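PDB 7A9J: Cfl from Pectobacterium brasiliense, which probably activates carboxylic acids such as coronafacic acid with ATP and joins them to amine acceptors as amides. Local coordinates for residues A[120-131]-A[142-152]. The protein carries 1 engineered substitution. Residues are numbered along the deposited sequence; the frame is centred on the assembly and turned at random. Where two conformers were deposited one is given.
Sequences SCAYIGDKKRFY and MLEKIWVIDLK. With PO4 (phosphate ion), chain C.
Y131 and K152 meet just beyond a pairing in which strands 122-125 and 145-148 run side by side, 4° from parallel. Here the Y131 ring is sandwiched: F130 CD2 lies over one face and K152 CE over the other, 3.7 Å from the ring centroid, with K152 NZ 4.6 Å from that centroid in a cation-pi contact. The phenol OH of Y131 also takes a hydrogen bond from K152 N (2.9 Å) and is also hydrogen-bonded to the carboxylate of D155. W147 has its CG anti to the carbonyl carbon (chi1 -67°), which brings CE3 to 3.8 Å from I124 CG1 and CZ3 close to A122 CB. Its backbone N and O bind Y123 O and G125 N, two rungs of the parallel ladder. Where the pairing begins, C121 O accepts a bent bond from E144 N (2.7 Å, 149° at the hydrogen). On the sheet face carrying Y123 and I146, helix 127-132 lays F130 across V148, whose CG2 sits 3.5 Å from the ring centroid. Strand, covering helices and next strand thus form a right-handed beta-alpha-beta crossover, here within a five-stranded parallel sheet of the AMP-binding domain.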
loop_
_atom_site.group_PDB
_atom_site.type_symbol
_atom_site.label_atom_id
_atom_site.label_comp_id
_atom_site.label_asym_id
_atom_site.label_seq_id
_atom_site.Cartn_x
_atom_site.Cartn_y
_atom_site.Cartn_z
ATOM N N SER A 120 -5.653 -22.418 9.963
ATOM C CA SER A 120 -5.751 -22.881 8.591
ATOM C C SER A 120 -5.752 -24.397 8.534
ATOM O O SER A 120 -5.036 -25.068 9.284
ATOM C CB SER A 120 -4.609 -22.321 7.742
ATOM O OG SER A 120 -4.761 -20.910 7.573
ATOM N N CYS A 121 -6.566 -24.962 7.649
ATOM C CA CYS A 121 -6.458 -26.392 7.406
ATOM C C CYS A 121 -5.851 -26.726 6.050
ATOM O O CYS A 121 -5.702 -27.915 5.722
ATOM C CB CYS A 121 -7.823 -27.073 7.565
ATOM S SG CYS A 121 -8.949 -26.653 6.254
ATOM N N ALA A 122 -5.479 -25.728 5.257
ATOM C CA ALA A 122 -4.744 -26.008 4.037
ATOM C C ALA A 122 -3.754 -24.881 3.776
ATOM O O ALA A 122 -3.926 -23.763 4.260
ATOM C CB ALA A 122 -5.690 -26.193 2.834
ATOM N N TYR A 123 -2.724 -25.187 2.977
ATOM C CA TYR A 123 -1.712 -24.208 2.579
ATOM C C TYR A 123 -1.487 -24.335 1.066
ATOM O O TYR A 123 -1.415 -25.449 0.543
ATOM C CB TYR A 123 -0.417 -24.488 3.374
ATOM C CG TYR A 123 0.818 -23.812 2.870
ATOM C CD1 TYR A 123 1.531 -24.341 1.782
ATOM C CD2 TYR A 123 1.314 -22.682 3.499
ATOM C CE1 TYR A 123 2.697 -23.745 1.322
ATOM C CE2 TYR A 123 2.483 -22.053 3.048
ATOM C CZ TYR A 123 3.158 -22.565 1.969
ATOM O OH TYR A 123 4.338 -22.033 1.476
ATOM N N ILE A 124 -1.409 -23.193 0.365
ATOM C CA ILE A 124 -1.011 -23.144 -1.047
ATOM C C ILE A 124 0.159 -22.174 -1.177
ATOM O O ILE A 124 0.053 -21.009 -0.777
ATOM C CB ILE A 124 -2.167 -22.709 -1.953
ATOM C CG1 ILE A 124 -3.307 -23.730 -1.898
ATOM C CG2 ILE A 124 -1.732 -22.625 -3.448
ATOM C CD1 ILE A 124 -4.596 -23.228 -2.605
ATOM N N GLY A 125 1.273 -22.652 -1.704
ATOM C CA GLY A 125 2.458 -21.830 -1.823
ATOM C C GLY A 125 3.204 -22.142 -3.105
ATOM O O GLY A 125 2.855 -23.072 -3.848
ATOM N N ASP A 126 4.229 -21.338 -3.378
ATOM C CA ASP A 126 5.101 -21.610 -4.507
ATOM C C ASP A 126 6.422 -22.158 -4.027
ATOM O O ASP A 126 6.680 -22.315 -2.818
ATOM C CB ASP A 126 5.276 -20.384 -5.433
ATOM C CG ASP A 126 5.946 -19.198 -4.781
ATOM O OD1 ASP A 126 6.498 -19.326 -3.663
ATOM O OD2 ASP A 126 5.897 -18.087 -5.409
ATOM N N LYS A 127 7.227 -22.587 -5.004
ATOM C CA LYS A 127 8.424 -23.327 -4.667
ATOM C C LYS A 127 9.329 -22.533 -3.728
ATOM O O LYS A 127 9.770 -23.038 -2.685
ATOM C CB LYS A 127 9.171 -23.708 -5.950
ATOM C CG LYS A 127 10.338 -24.611 -5.682
ATOM C CD LYS A 127 11.106 -25.011 -6.954
ATOM C CE LYS A 127 12.354 -25.798 -6.617
ATOM N NZ LYS A 127 13.115 -26.259 -7.809
ATOM N N LYS A 128 9.623 -21.284 -4.097
ATOM C CA LYS A 128 10.581 -20.493 -3.327
ATOM C C LYS A 128 10.113 -20.322 -1.878
ATOM O O LYS A 128 10.902 -20.521 -0.946
ATOM C CB LYS A 128 10.729 -19.123 -4.020
ATOM C CG LYS A 128 11.701 -18.143 -3.332
ATOM C CD LYS A 128 12.042 -17.009 -4.325
ATOM C CE LYS A 128 12.988 -15.944 -3.723
ATOM N NZ LYS A 128 12.997 -14.692 -4.569
ATOM N N ARG A 129 8.834 -19.983 -1.683
ATOM C CA ARG A 129 8.302 -19.705 -0.336
ATOM C C ARG A 129 8.226 -20.983 0.496
ATOM O O ARG A 129 8.651 -21.020 1.660
ATOM C CB ARG A 129 6.926 -19.034 -0.438
ATOM C CG ARG A 129 7.007 -17.476 -0.324
ATOM C CD ARG A 129 8.131 -16.862 -1.221
ATOM N NE ARG A 129 7.804 -16.978 -2.665
ATOM C CZ ARG A 129 8.364 -16.211 -3.600
ATOM N NH1 ARG A 129 9.256 -15.264 -3.212
ATOM N NH2 ARG A 129 8.074 -16.408 -4.895
ATOM N N PHE A 130 7.722 -22.058 -0.102
ATOM C CA PHE A 130 7.646 -23.326 0.611
ATOM C C PHE A 130 9.006 -23.814 1.079
ATOM O O PHE A 130 9.133 -24.293 2.201
ATOM C CB PHE A 130 6.960 -24.396 -0.294
ATOM C CG PHE A 130 6.852 -25.739 0.373
ATOM C CD1 PHE A 130 5.907 -25.933 1.381
ATOM C CD2 PHE A 130 7.622 -26.794 -0.053
ATOM C CE1 PHE A 130 5.824 -27.210 2.004
ATOM C CE2 PHE A 130 7.585 -28.059 0.592
ATOM C CZ PHE A 130 6.641 -28.256 1.604
ATOM N N TYR A 131 10.018 -23.834 0.205
ATOM C CA TYR A 131 11.224 -24.515 0.600
ATOM C C TYR A 131 12.013 -23.692 1.616
ATOM O O TYR A 131 12.818 -24.251 2.344
ATOM C CB TYR A 131 12.082 -24.864 -0.617
ATOM C CG TYR A 131 11.560 -26.152 -1.207
ATOM C CD1 TYR A 131 11.836 -27.365 -0.582
ATOM C CD2 TYR A 131 10.731 -26.142 -2.330
ATOM C CE1 TYR A 131 11.336 -28.604 -1.129
ATOM C CE2 TYR A 131 10.228 -27.357 -2.859
ATOM C CZ TYR A 131 10.507 -28.533 -2.234
ATOM O OH TYR A 131 10.039 -29.754 -2.753
ATOM N N MET A 142 -2.612 -29.099 11.866
ATOM C CA MET A 142 -3.936 -28.801 11.367
ATOM C C MET A 142 -3.989 -28.748 9.840
ATOM O O MET A 142 -5.092 -28.818 9.277
ATOM C CB MET A 142 -4.402 -27.482 11.974
ATOM C CG MET A 142 -5.848 -27.184 11.790
ATOM S SD MET A 142 -6.461 -26.026 13.036
ATOM C CE MET A 142 -8.139 -25.827 12.428
ATOM N N LEU A 143 -2.846 -28.670 9.148
ATOM C CA LEU A 143 -2.842 -28.628 7.672
ATOM C C LEU A 143 -3.160 -30.005 7.104
ATOM O O LEU A 143 -2.329 -30.913 7.151
ATOM C CB LEU A 143 -1.499 -28.144 7.143
ATOM C CG LEU A 143 -1.229 -26.659 7.450
ATOM C CD1 LEU A 143 0.126 -26.276 6.866
ATOM C CD2 LEU A 143 -2.317 -25.686 6.930
ATOM N N GLU A 144 -4.350 -30.159 6.537
ATOM C CA GLU A 144 -4.702 -31.433 5.901
ATOM C C GLU A 144 -4.196 -31.552 4.457
ATOM O O GLU A 144 -4.032 -32.682 3.952
ATOM C CB GLU A 144 -6.220 -31.615 5.900
ATOM C CG GLU A 144 -6.890 -31.563 7.258
ATOM C CD GLU A 144 -8.396 -31.259 7.151
ATOM O OE1 GLU A 144 -9.054 -31.724 6.180
ATOM O OE2 GLU A 144 -8.914 -30.539 8.037
ATOM N N LYS A 145 -4.025 -30.426 3.770
ATOM C CA LYS A 145 -3.489 -30.347 2.423
ATOM C C LYS A 145 -2.499 -29.201 2.340
ATOM O O LYS A 145 -2.800 -28.080 2.761
ATOM C CB LYS A 145 -4.597 -30.088 1.395
ATOM C CG LYS A 145 -5.705 -31.141 1.447
ATOM C CD LYS A 145 -5.225 -32.418 0.889
ATOM C CE LYS A 145 -6.218 -33.565 1.247
ATOM N NZ LYS A 145 -5.917 -34.840 0.556
ATOM N N ILE A 146 -1.359 -29.485 1.738
ATOM C CA ILE A 146 -0.313 -28.517 1.429
ATOM C C ILE A 146 -0.037 -28.693 -0.065
ATOM O O ILE A 146 0.521 -29.709 -0.453
ATOM C CB ILE A 146 0.966 -28.818 2.245
ATOM C CG1 ILE A 146 0.660 -28.773 3.744
ATOM C CG2 ILE A 146 2.130 -27.890 1.839
ATOM C CD1 ILE A 146 1.787 -29.319 4.614
ATOM N N TRP A 147 -0.344 -27.691 -0.880
ATOM C CA TRP A 147 -0.027 -27.724 -2.302
ATOM C C TRP A 147 1.069 -26.711 -2.612
ATOM O O TRP A 147 1.037 -25.575 -2.099
ATOM C CB TRP A 147 -1.255 -27.385 -3.151
ATOM C CG TRP A 147 -2.415 -28.384 -3.142
ATOM C CD1 TRP A 147 -2.551 -29.504 -3.928
ATOM C CD2 TRP A 147 -3.627 -28.288 -2.372
ATOM N NE1 TRP A 147 -3.759 -30.134 -3.667
ATOM C CE2 TRP A 147 -4.444 -29.396 -2.738
ATOM C CE3 TRP A 147 -4.097 -27.388 -1.415
ATOM C CZ2 TRP A 147 -5.680 -29.631 -2.156
ATOM C CZ3 TRP A 147 -5.329 -27.594 -0.852
ATOM C CH2 TRP A 147 -6.128 -28.718 -1.246
ATOM N N VAL A 148 2.030 -27.117 -3.438
ATOM C CA VAL A 148 3.245 -26.335 -3.712
ATOM C C VAL A 148 3.465 -26.342 -5.223
ATOM O O VAL A 148 3.578 -27.421 -5.838
ATOM C CB VAL A 148 4.475 -26.920 -3.015
ATOM C CG1 VAL A 148 5.749 -26.110 -3.357
ATOM C CG2 VAL A 148 4.232 -27.065 -1.535
ATOM N N ILE A 149 3.539 -25.156 -5.810
ATOM C CA ILE A 149 3.902 -25.055 -7.219
ATOM C C ILE A 149 5.351 -25.460 -7.371
ATOM O O ILE A 149 6.231 -24.966 -6.643
ATOM C CB ILE A 149 3.680 -23.614 -7.711
ATOM C CG1 ILE A 149 2.222 -23.214 -7.520
ATOM C CG2 ILE A 149 4.138 -23.493 -9.174
ATOM C CD1 ILE A 149 1.935 -21.717 -7.891
ATOM N N ASP A 150 5.611 -26.405 -8.290
ATOM C CA ASP A 150 6.947 -26.924 -8.553
ATOM C C ASP A 150 7.538 -27.647 -7.344
ATOM O O ASP A 150 8.764 -27.703 -7.211
ATOM C CB ASP A 150 7.938 -25.839 -8.989
ATOM C CG ASP A 150 7.475 -25.053 -10.190
ATOM O OD1 ASP A 150 7.377 -23.807 -10.069
ATOM O OD2 ASP A 150 7.280 -25.672 -11.255
ATOM N N LEU A 151 6.674 -28.280 -6.524
ATOM C CA LEU A 151 7.137 -29.251 -5.530
ATOM C C LEU A 151 8.134 -30.238 -6.125
ATOM O O LEU A 151 7.882 -30.833 -7.186
ATOM C CB LEU A 151 5.918 -29.987 -4.949
ATOM C CG LEU A 151 6.206 -30.959 -3.803
ATOM C CD1 LEU A 151 6.550 -30.074 -2.538
ATOM C CD2 LEU A 151 5.027 -31.863 -3.521
ATOM N N LYS A 152 9.259 -30.477 -5.430
ATOM C CA LYS A 152 10.160 -31.541 -5.860
ATOM C C LYS A 152 9.505 -32.893 -5.628
ATOM O O LYS A 152 8.787 -33.102 -4.644
ATOM C CB LYS A 152 11.498 -31.471 -5.101
ATOM C CG LYS A 152 12.045 -30.041 -5.137
ATOM C CD LYS A 152 13.396 -29.927 -4.408
ATOM C CE LYS A 152 13.688 -28.418 -4.088
ATOM N NZ LYS A 152 15.131 -28.267 -3.672
HETATM P P PO4 C . 9.863 -13.856 -6.994
HETATM O O1 PO4 C . 10.293 -13.625 -5.527
HETATM O O2 PO4 C . 11.037 -14.258 -7.859
HETATM O O3 PO4 C . 9.297 -12.569 -7.512
HETATM O O4 PO4 C . 8.825 -14.917 -7.118
HETATM O O HOH W 1 7.017 -21.794 -8.054
HETATM O O HOH W 2 10.839 -28.201 -8.518
#